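Local structure of UPF0255 protein frsA (Vibrio vulnificus, 4I4C) at residues 41-50 against 82-90; 135-143 against 315-325. The protein probably hydrolyses carboxylic esters and belongs to the FrsA family of the alpha/beta-hydrolase clan. All coordinates share one frame; numbering follows the deposited sequence.

Contact 1: 41-50 against 82-90; sequences KEKNGFSWYR and TDEQWLDTV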
loop_
_atom_site.group_PDB
_atom_site.type_symbol
_atom_site.label_atom_id
_atom_site.label_comp_id
_atom_site.label_asym_id
_atom_site.label_seq_id
_atom_site.Cartn_x
_atom_site.Cartn_y
_atom_site.Cartn_z
ATOM N N LYS A 41 -10.096 -22.198 4.570
ATOM C CA LYS A 41 -9.281 -22.809 3.520
ATOM C C LYS A 41 -10.044 -23.887 2.758
ATOM O O LYS A 41 -10.005 -23.933 1.538
ATOM C CB LYS A 41 -7.982 -23.390 4.090
ATOM C CG LYS A 41 -7.195 -24.250 3.088
ATOM C CD LYS A 41 -5.772 -24.578 3.562
ATOM C CE LYS A 41 -5.749 -25.631 4.666
ATOM N NZ LYS A 41 -6.341 -26.932 4.243
ATOM N N GLU A 42 -10.743 -24.754 3.478
ATOM C CA GLU A 42 -11.608 -25.742 2.835
ATOM C C GLU A 42 -12.721 -25.111 1.986
ATOM O O GLU A 42 -13.025 -25.591 0.889
ATOM C CB GLU A 42 -12.248 -26.648 3.879
ATOM C CG GLU A 42 -11.378 -27.793 4.328
ATOM C CD GLU A 42 -12.138 -29.092 4.298
ATOM O OE1 GLU A 42 -12.265 -29.669 3.196
ATOM O OE2 GLU A 42 -12.633 -29.512 5.363
ATOM N N LYS A 43 -13.351 -24.055 2.495
ATOM C CA LYS A 43 -14.456 -23.451 1.749
ATOM C C LYS A 43 -13.985 -22.690 0.499
ATOM O O LYS A 43 -14.586 -22.831 -0.571
ATOM C CB LYS A 43 -15.386 -22.607 2.650
ATOM C CG LYS A 43 -16.259 -23.469 3.583
ATOM C CD LYS A 43 -17.277 -22.676 4.412
ATOM C CE LYS A 43 -16.619 -21.926 5.551
ATOM N NZ LYS A 43 -17.612 -21.244 6.455
ATOM N N ASN A 44 -12.905 -21.915 0.606
ATOM C CA ASN A 44 -12.451 -21.154 -0.560
ATOM C C ASN A 44 -11.591 -21.935 -1.584
ATOM O O ASN A 44 -11.607 -21.626 -2.773
ATOM C CB ASN A 44 -11.857 -19.783 -0.172
ATOM C CG ASN A 44 -10.530 -19.884 0.552
ATOM O OD1 ASN A 44 -9.644 -20.646 0.156
ATOM N ND2 ASN A 44 -10.377 -19.091 1.615
ATOM N N GLY A 45 -10.875 -22.954 -1.120
ATOM C CA GLY A 45 -10.094 -23.812 -1.993
ATOM C C GLY A 45 -9.022 -23.126 -2.824
ATOM O O GLY A 45 -8.564 -23.688 -3.818
ATOM N N PHE A 46 -8.614 -21.926 -2.413
ATOM C CA PHE A 46 -7.607 -21.142 -3.137
ATOM C C PHE A 46 -6.280 -21.878 -3.321
ATOM O O PHE A 46 -5.875 -22.664 -2.457
ATOM C CB PHE A 46 -7.364 -19.802 -2.439
ATOM C CG PHE A 46 -8.553 -18.874 -2.478
ATOM C CD1 PHE A 46 -9.584 -19.083 -3.381
ATOM C CD2 PHE A 46 -8.637 -17.793 -1.607
ATOM C CE1 PHE A 46 -10.685 -18.222 -3.419
ATOM C CE2 PHE A 46 -9.725 -16.934 -1.646
ATOM C CZ PHE A 46 -10.750 -17.155 -2.542
ATOM N N SER A 47 -5.621 -21.615 -4.454
ATOM C CA SER A 47 -4.355 -22.270 -4.843
ATOM C C SER A 47 -3.133 -21.516 -4.344
ATOM O O SER A 47 -1.996 -21.917 -4.607
ATOM C CB SER A 47 -4.255 -22.352 -6.382
ATOM O OG SER A 47 -5.136 -23.329 -6.907
ATOM N N TRP A 48 -3.366 -20.393 -3.670
ATOM C CA TRP A 48 -2.289 -19.531 -3.234
ATOM C C TRP A 48 -2.594 -19.100 -1.818
ATOM O O TRP A 48 -3.760 -18.912 -1.476
ATOM C CB TRP A 48 -2.201 -18.285 -4.131
ATOM C CG TRP A 48 -1.902 -18.574 -5.561
ATOM C CD1 TRP A 48 -2.807 -18.722 -6.571
ATOM C CD2 TRP A 48 -0.602 -18.736 -6.158
ATOM N NE1 TRP A 48 -2.157 -18.978 -7.752
ATOM C CE2 TRP A 48 -0.805 -18.987 -7.528
ATOM C CE3 TRP A 48 0.708 -18.683 -5.667
ATOM C CZ2 TRP A 48 0.253 -19.191 -8.415
ATOM C CZ3 TRP A 48 1.762 -18.886 -6.552
ATOM C CH2 TRP A 48 1.525 -19.141 -7.909
ATOM N N TYR A 49 -1.557 -18.977 -0.992
ATOM C CA TYR A 49 -1.703 -18.401 0.353
ATOM C C TYR A 49 -1.906 -16.895 0.207
ATOM O O TYR A 49 -2.932 -16.338 0.630
ATOM C CB TYR A 49 -0.464 -18.696 1.206
ATOM C CG TYR A 49 -0.243 -17.697 2.322
ATOM C CD1 TYR A 49 -1.076 -17.664 3.433
ATOM C CD2 TYR A 49 0.806 -16.781 2.257
ATOM C CE1 TYR A 49 -0.868 -16.724 4.459
ATOM C CE2 TYR A 49 1.025 -15.867 3.264
ATOM C CZ TYR A 49 0.192 -15.831 4.356
ATOM O OH TYR A 49 0.426 -14.898 5.344
ATOM N N ARG A 50 -0.933 -16.245 -0.427
ATOM C CA ARG A 50 -1.044 -14.825 -0.740
ATOM C C ARG A 50 -2.220 -14.529 -1.660
ATOM O O ARG A 50 -2.566 -15.336 -2.503
ATOM C CB ARG A 50 0.245 -14.345 -1.405
ATOM C CG ARG A 50 1.395 -14.263 -0.436
ATOM C CD ARG A 50 2.707 -14.168 -1.173
ATOM N NE ARG A 50 3.849 -14.155 -0.255
ATOM C CZ ARG A 50 4.477 -15.245 0.195
ATOM N NH1 ARG A 50 4.054 -16.465 -0.142
ATOM N NH2 ARG A 50 5.513 -15.112 1.010
ATOM N N THR A 82 4.690 -25.660 2.967
ATOM C CA THR A 82 4.010 -25.670 4.258
ATOM C C THR A 82 2.640 -26.308 4.080
ATOM O O THR A 82 2.202 -27.107 4.906
ATOM C CB THR A 82 3.888 -24.252 4.839
ATOM O OG1 THR A 82 5.200 -23.677 4.926
ATOM C CG2 THR A 82 3.254 -24.289 6.221
ATOM N N ASP A 83 2.001 -25.989 2.962
ATOM C CA ASP A 83 0.687 -26.518 2.618
ATOM C C ASP A 83 0.667 -26.681 1.118
ATOM O O ASP A 83 0.749 -25.692 0.390
ATOM C CB ASP A 83 -0.419 -25.554 3.046
ATOM C CG ASP A 83 -1.801 -26.210 3.049
ATOM O OD1 ASP A 83 -2.118 -26.972 2.109
ATOM O OD2 ASP A 83 -2.568 -25.972 4.007
ATOM N N GLU A 84 0.580 -27.923 0.649
ATOM C CA GLU A 84 0.699 -28.183 -0.782
ATOM C C GLU A 84 -0.453 -27.578 -1.593
ATOM O O GLU A 84 -0.319 -27.376 -2.794
ATOM C CB GLU A 84 0.863 -29.684 -1.068
ATOM C CG GLU A 84 2.165 -30.310 -0.513
ATOM C CD GLU A 84 3.432 -29.834 -1.219
ATOM O OE1 GLU A 84 3.372 -29.518 -2.431
ATOM O OE2 GLU A 84 4.496 -29.783 -0.559
ATOM N N GLN A 85 -1.574 -27.275 -0.938
ATOM C CA GLN A 85 -2.674 -26.573 -1.614
ATOM C C GLN A 85 -2.229 -25.178 -2.053
ATOM O O GLN A 85 -2.691 -24.654 -3.069
ATOM C CB GLN A 85 -3.895 -26.446 -0.692
ATOM C CG GLN A 85 -5.130 -25.852 -1.377
ATOM C CD GLN A 85 -6.316 -25.677 -0.435
ATOM O OE1 GLN A 85 -6.698 -26.609 0.272
ATOM N NE2 GLN A 85 -6.902 -24.469 -0.419
ATOM N N TRP A 86 -1.338 -24.583 -1.264
ATOM C CA TRP A 86 -0.882 -23.214 -1.480
ATOM C C TRP A 86 0.475 -23.174 -2.187
ATOM O O TRP A 86 1.515 -23.361 -1.567
ATOM C CB TRP A 86 -0.826 -22.470 -0.136
ATOM C CG TRP A 86 -2.195 -22.180 0.459
ATOM C CD1 TRP A 86 -3.399 -22.233 -0.186
ATOM C CD2 TRP A 86 -2.484 -21.810 1.811
ATOM N NE1 TRP A 86 -4.419 -21.896 0.677
ATOM C CE2 TRP A 86 -3.885 -21.636 1.909
ATOM C CE3 TRP A 86 -1.699 -21.604 2.949
ATOM C CZ2 TRP A 86 -4.507 -21.265 3.096
ATOM C CZ3 TRP A 86 -2.326 -21.241 4.133
ATOM C CH2 TRP A 86 -3.711 -21.078 4.197
ATOM N N LEU A 87 0.445 -22.908 -3.490
ATOM C CA LEU A 87 1.627 -22.995 -4.349
ATOM C C LEU A 87 2.800 -22.109 -3.930
ATOM O O LEU A 87 3.957 -22.469 -4.127
ATOM C CB LEU A 87 1.240 -22.735 -5.809
ATOM C CG LEU A 87 0.185 -23.711 -6.323
ATOM C CD1 LEU A 87 -0.277 -23.368 -7.725
ATOM C CD2 LEU A 87 0.714 -25.143 -6.255
ATOM N N ASP A 88 2.499 -20.959 -3.345
ATOM C CA ASP A 88 3.526 -20.014 -2.904
ATOM C C ASP A 88 4.146 -20.323 -1.530
ATOM O O ASP A 88 4.857 -19.484 -0.970
ATOM C CB ASP A 88 2.957 -18.594 -2.891
ATOM C CG ASP A 88 1.662 -18.492 -2.102
ATOM O OD1 ASP A 88 0.845 -19.433 -2.191
ATOM O OD2 ASP A 88 1.472 -17.486 -1.376
ATOM N N THR A 89 3.916 -21.510 -0.976
ATOM C CA THR A 89 4.509 -21.787 0.346
ATOM C C THR A 89 5.688 -22.776 0.368
ATOM O O THR A 89 5.897 -23.457 1.364
ATOM C CB THR A 89 3.461 -22.193 1.422
ATOM O OG1 THR A 89 2.891 -23.472 1.106
ATOM C CG2 THR A 89 2.336 -21.121 1.547
ATOM N N VAL A 90 6.463 -22.830 -0.708
ATOM C CA VAL A 90 7.720 -23.573 -0.665
ATOM C C VAL A 90 8.557 -23.047 0.497
ATOM O O VAL A 90 8.763 -21.830 0.634
ATOM C CB VAL A 90 8.522 -23.462 -1.996
ATOM C CG1 VAL A 90 9.992 -23.811 -1.773
ATOM C CG2 VAL A 90 7.909 -24.351 -3.046
HETATM O O HOH W 1 -7.116 -20.929 0.882
HETATM O O HOH W 2 6.501 -17.980 1.565
#

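Contact 2: 135-143 against 315-325; sequences AGYPHLKSD and MYLDVLASRLG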
loop_
_atom_site.group_PDB
_atom_site.type_symbol
_atom_site.label_atom_id
_atom_site.label_comp_id
_atom_site.label_asym_id
_atom_site.label_seq_id
_atom_site.Cartn_x
_atom_site.Cartn_y
_atom_site.Cartn_z
ATOM N N ALA A 135 8.592 -9.451 -3.366
ATOM C CA ALA A 135 9.268 -10.555 -2.672
ATOM C C ALA A 135 8.903 -10.607 -1.183
ATOM O O ALA A 135 8.741 -11.683 -0.605
ATOM C CB ALA A 135 10.792 -10.458 -2.847
ATOM N N GLY A 136 8.770 -9.437 -0.560
ATOM C CA GLY A 136 8.467 -9.386 0.857
ATOM C C GLY A 136 6.972 -9.393 1.162
ATOM O O GLY A 136 6.547 -9.664 2.291
ATOM N N TYR A 137 6.173 -9.065 0.157
ATOM C CA TYR A 137 4.715 -9.029 0.328
ATOM C C TYR A 137 4.248 -10.352 0.910
ATOM O O TYR A 137 4.693 -11.422 0.445
ATOM C CB TYR A 137 4.063 -8.788 -1.036
ATOM C CG TYR A 137 2.571 -9.044 -1.133
ATOM C CD1 TYR A 137 1.643 -8.046 -0.821
ATOM C CD2 TYR A 137 2.088 -10.261 -1.601
ATOM C CE1 TYR A 137 0.272 -8.279 -0.945
ATOM C CE2 TYR A 137 0.723 -10.502 -1.728
ATOM C CZ TYR A 137 -0.185 -9.506 -1.403
ATOM O OH TYR A 137 -1.550 -9.746 -1.541
ATOM N N PRO A 138 3.351 -10.297 1.916
ATOM C CA PRO A 138 2.682 -9.096 2.446
ATOM C C PRO A 138 3.344 -8.447 3.675
ATOM O O PRO A 138 2.656 -7.787 4.470
ATOM C CB PRO A 138 1.323 -9.643 2.861
ATOM C CG PRO A 138 1.682 -10.994 3.434
ATOM C CD PRO A 138 2.771 -11.523 2.492
ATOM N N HIS A 139 4.645 -8.639 3.851
ATOM C CA HIS A 139 5.399 -7.876 4.850
ATOM C C HIS A 139 4.964 -8.155 6.285
ATOM O O HIS A 139 4.669 -7.237 7.054
ATOM C CB HIS A 139 5.322 -6.380 4.529
ATOM C CG HIS A 139 5.624 -6.078 3.097
ATOM N ND1 HIS A 139 6.871 -6.285 2.546
ATOM C CD2 HIS A 139 4.842 -5.601 2.100
ATOM C CE1 HIS A 139 6.845 -5.947 1.271
ATOM N NE2 HIS A 139 5.627 -5.525 0.975
ATOM N N LEU A 140 4.893 -9.438 6.619
ATOM C CA LEU A 140 4.673 -9.880 7.987
ATOM C C LEU A 140 5.914 -9.546 8.804
ATOM O O LEU A 140 7.038 -9.717 8.323
ATOM C CB LEU A 140 4.404 -11.380 8.016
ATOM C CG LEU A 140 3.113 -11.830 7.314
ATOM C CD1 LEU A 140 2.811 -13.275 7.653
ATOM C CD2 LEU A 140 1.934 -10.935 7.682
ATOM N N LYS A 141 5.726 -9.077 10.034
ATOM C CA LYS A 141 6.833 -8.454 10.770
ATOM C C LYS A 141 7.886 -9.461 11.214
ATOM O O LYS A 141 9.067 -9.126 11.347
ATOM C CB LYS A 141 6.333 -7.616 11.960
ATOM C CG LYS A 141 5.895 -8.423 13.174
ATOM C CD LYS A 141 5.236 -7.532 14.230
ATOM C CE LYS A 141 6.103 -6.324 14.561
ATOM N NZ LYS A 141 5.351 -5.305 15.366
ATOM N N SER A 142 7.464 -10.702 11.423
ATOM C CA SER A 142 8.398 -11.713 11.890
ATOM C C SER A 142 9.017 -12.483 10.728
ATOM O O SER A 142 9.697 -13.484 10.936
ATOM C CB SER A 142 7.693 -12.670 12.847
ATOM O OG SER A 142 6.605 -13.304 12.197
ATOM N N ASP A 143 8.788 -12.006 9.505
ATOM C CA ASP A 143 9.244 -12.709 8.309
ATOM C C ASP A 143 10.675 -12.306 7.965
ATOM O O ASP A 143 10.909 -11.213 7.459
ATOM C CB ASP A 143 8.293 -12.403 7.146
ATOM C CG ASP A 143 8.512 -13.300 5.926
ATOM O OD1 ASP A 143 9.644 -13.790 5.698
ATOM O OD2 ASP A 143 7.534 -13.480 5.163
ATOM N N MET A 315 -4.231 -14.807 4.694
ATOM C CA MET A 315 -3.247 -13.743 4.435
ATOM C C MET A 315 -3.674 -12.401 5.022
ATOM O O MET A 315 -2.849 -11.668 5.555
ATOM C CB MET A 315 -2.958 -13.558 2.944
ATOM C CG MET A 315 -1.640 -12.808 2.710
ATOM S SD MET A 315 -1.489 -11.824 1.205
ATOM C CE MET A 315 -2.471 -10.383 1.633
ATOM N N TYR A 316 -4.962 -12.094 4.938
ATOM C CA TYR A 316 -5.467 -10.823 5.490
ATOM C C TYR A 316 -5.423 -10.803 7.015
ATOM O O TYR A 316 -5.012 -9.807 7.627
ATOM C CB TYR A 316 -6.876 -10.485 4.955
ATOM C CG TYR A 316 -6.889 -10.292 3.441
ATOM C CD1 TYR A 316 -6.536 -9.066 2.874
ATOM C CD2 TYR A 316 -7.221 -11.340 2.578
ATOM C CE1 TYR A 316 -6.524 -8.883 1.497
ATOM C CE2 TYR A 316 -7.218 -11.162 1.187
ATOM C CZ TYR A 316 -6.866 -9.926 0.660
ATOM O OH TYR A 316 -6.850 -9.721 -0.705
ATOM N N LEU A 317 -5.846 -11.903 7.625
ATOM C CA LEU A 317 -5.793 -12.027 9.072
ATOM C C LEU A 317 -4.334 -11.998 9.566
ATOM O O LEU A 317 -4.049 -11.418 10.611
ATOM C CB LEU A 317 -6.524 -13.296 9.517
ATOM C CG LEU A 317 -8.036 -13.276 9.240
ATOM C CD1 LEU A 317 -8.642 -14.674 9.400
ATOM C CD2 LEU A 317 -8.732 -12.283 10.169
ATOM N N ASP A 318 -3.414 -12.589 8.796
ATOM C CA ASP A 318 -1.990 -12.559 9.151
ATOM C C ASP A 318 -1.452 -11.122 9.109
ATOM O O ASP A 318 -0.758 -10.673 10.027
ATOM C CB ASP A 318 -1.144 -13.442 8.214
ATOM C CG ASP A 318 -1.345 -14.962 8.427
ATOM O OD1 ASP A 318 -2.011 -15.412 9.393
ATOM O OD2 ASP A 318 -0.782 -15.724 7.607
ATOM N N VAL A 319 -1.759 -10.397 8.036
ATOM C CA VAL A 319 -1.368 -8.991 7.947
ATOM C C VAL A 319 -1.933 -8.157 9.114
ATOM O O VAL A 319 -1.222 -7.334 9.699
ATOM C CB VAL A 319 -1.808 -8.357 6.613
ATOM C CG1 VAL A 319 -1.693 -6.832 6.671
ATOM C CG2 VAL A 319 -0.981 -8.909 5.474
ATOM N N LEU A 320 -3.200 -8.381 9.444
ATOM C CA LEU A 320 -3.844 -7.662 10.534
ATOM C C LEU A 320 -3.187 -7.947 11.889
ATOM O O LEU A 320 -2.903 -7.021 12.656
ATOM C CB LEU A 320 -5.342 -7.962 10.563
ATOM C CG LEU A 320 -6.085 -7.328 9.385
ATOM C CD1 LEU A 320 -7.493 -7.834 9.317
ATOM C CD2 LEU A 320 -6.054 -5.809 9.523
ATOM N N ALA A 321 -2.935 -9.227 12.167
ATOM C CA ALA A 321 -2.233 -9.632 13.371
ATOM C C ALA A 321 -0.859 -8.985 13.468
ATOM O O ALA A 321 -0.435 -8.573 14.544
ATOM C CB ALA A 321 -2.100 -11.152 13.418
ATOM N N SER A 322 -0.154 -8.910 12.345
ATOM C CA SER A 322 1.165 -8.297 12.328
ATOM C C SER A 322 1.103 -6.795 12.635
ATOM O O SER A 322 1.797 -6.297 13.535
ATOM C CB SER A 322 1.843 -8.556 10.980
ATOM O OG SER A 322 3.246 -8.426 11.064
ATOM N N ARG A 323 0.276 -6.070 11.890
ATOM C CA ARG A 323 0.201 -4.623 12.036
ATOM C C ARG A 323 -0.254 -4.263 13.443
ATOM O O ARG A 323 0.163 -3.246 13.992
ATOM C CB ARG A 323 -0.758 -4.006 11.009
ATOM C CG ARG A 323 -0.394 -4.273 9.556
ATOM C CD ARG A 323 0.972 -3.718 9.168
ATOM N NE ARG A 323 1.265 -4.113 7.792
ATOM C CZ ARG A 323 1.948 -5.212 7.467
ATOM N NH1 ARG A 323 2.447 -5.990 8.419
ATOM N NH2 ARG A 323 2.142 -5.527 6.192
ATOM N N LEU A 324 -1.103 -5.107 14.027
ATOM C CA LEU A 324 -1.602 -4.855 15.377
ATOM C C LEU A 324 -0.656 -5.353 16.465
ATOM O O LEU A 324 -0.943 -5.227 17.656
ATOM C CB LEU A 324 -2.998 -5.450 15.551
ATOM C CG LEU A 324 -4.036 -4.750 14.687
ATOM C CD1 LEU A 324 -5.386 -5.431 14.788
ATOM C CD2 LEU A 324 -4.137 -3.289 15.090
ATOM N N GLY A 325 0.472 -5.916 16.042
ATOM C CA GLY A 325 1.476 -6.439 16.951
ATOM C C GLY A 325 1.002 -7.571 17.837
ATOM O O GLY A 325 1.471 -7.727 18.967
#

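Contact 1: 41-50 against 82-90
The carboxylate of Asp88 grips two consecutive backbone amides of segment 41-50. Its OD1 takes the N-H of Tyr49 through the syn lone pair at 2.7 Å, while OD2 takes the N-H of Arg50 at 2.9 Å, nearly straight at 172°. OD2 is met a second time, on its anti side and well out of the carboxylate plane, by Arg50 NH1 at 3.0 Å in a salt bridge, the carboxylate standing 70° from the guanidinium plane. The Asp88 chi1 of 52° sets CG between its own N and carbonyl carbon, and from there both oxygens face the backbone N-H groups of Tyr49 and Arg50. Next to it is the Trp86 indole: Lys41 CD lies above the ring plane near the rim, and Tyr49 CA is off-centre over the opposite face, with Phe46 O at the edge. A water bonded to Trp86 NE1 (2.9 Å) and to Asn44 OD1 ties that edge to the helix end. Gln85, its chain extended, donates NE2 to Phe46 O at 2.9 Å, and Leu87 N reaches Ser47 O. Leu87 CB sits over one face of Trp48. Behind these, type I turns 83-86 and 86-89 shape the loop, an Asx turn at Asp83 bracing the first and Thr89 OG1 bonding to Trp86 O in the second. With three N-H groups around one carboxylate, Asp88 probably stays ionised and balances the charge of buried Arg50, whose NE donates to Tyr137 O.

Contact 2: 135-143 against 315-325
The guanidinium of Arg323 meets two successive carbonyl oxygens of segment 135-143 at its edge, while Val319 CG1 of its own helix lies against one face, offset toward the rim. NH2 donates to Pro138 O at 2.9 Å and NH1 to His139 O at the same length. Both bonds are bent (138° and 136° at the hydrogen), and the oxygens lie somewhat out of the guanidinium plane; from NH2 to His139 O there is only a weak bond, NH2 having a further partner in Leu202 O. The bend at chi2 (-61°) turns the arginine chain, whose CB leaves its helix away from the loop, back toward these carbonyls. The Tyr137 ring has Pro138 CB on one face, and Met315 SD approaches it obliquely in a Met-aromatic contact, 4.5 Å from the ring centroid. The ring of His139 carries Tyr137 N over one face. Here the chain leaves helix 121-136, passes a cis peptide bond before Pro138 and enters the type I turn 140-143, after which Asp143 N-caps helix 144-163; this connection between helices lies along helix 314-323. Pro138 CB packs on Val319 CG2 at 3.6 Å, its CG against Met315 CG. Further along, Leu140 CD2 lies against the backbone of Asp318, 3.6 Å from its O, and CD1 touches the Asp318 CB. A chi1 of -159° swings Ser322 OG away from its own N, toward the loop, where it accepts the Lys141 N-H at 2.8 Å, and the lysine CB and CG lie alongside the same oxygen. Beyond it the helix ends in a Schellman motif at Gly325. Outside the two segments, Tyr137 OH bonds to Asn51 O, and Asp318 OD1 to Tyr29 OH.

Contacts 1 and 2 lie in series along the chain, their centres about 17 Å apart, and meet directly through Tyr49 and Arg50. Tyr49 OH is 2.7 Å from Asp318 OD2, and Arg50 NE is 2.9 Å from Tyr137 O, both probable hydrogen bonds, so Tyr49 reaches segment 315-325 while Arg50 touches both segments of contact 2. The two contacts also pack together, Arg50 CA lying 3.6 Å from Met315 SD. Contact 2 is the nearer to the bound hexanoic acid: the Val319 side chain is about 6 Å from it, against about 12 Å for that of Phe46 of contact 1. Leu202, which lines that ligand's pocket, is an outside hydrogen-bond partner of Arg323, so contact 2 adjoins the pocket.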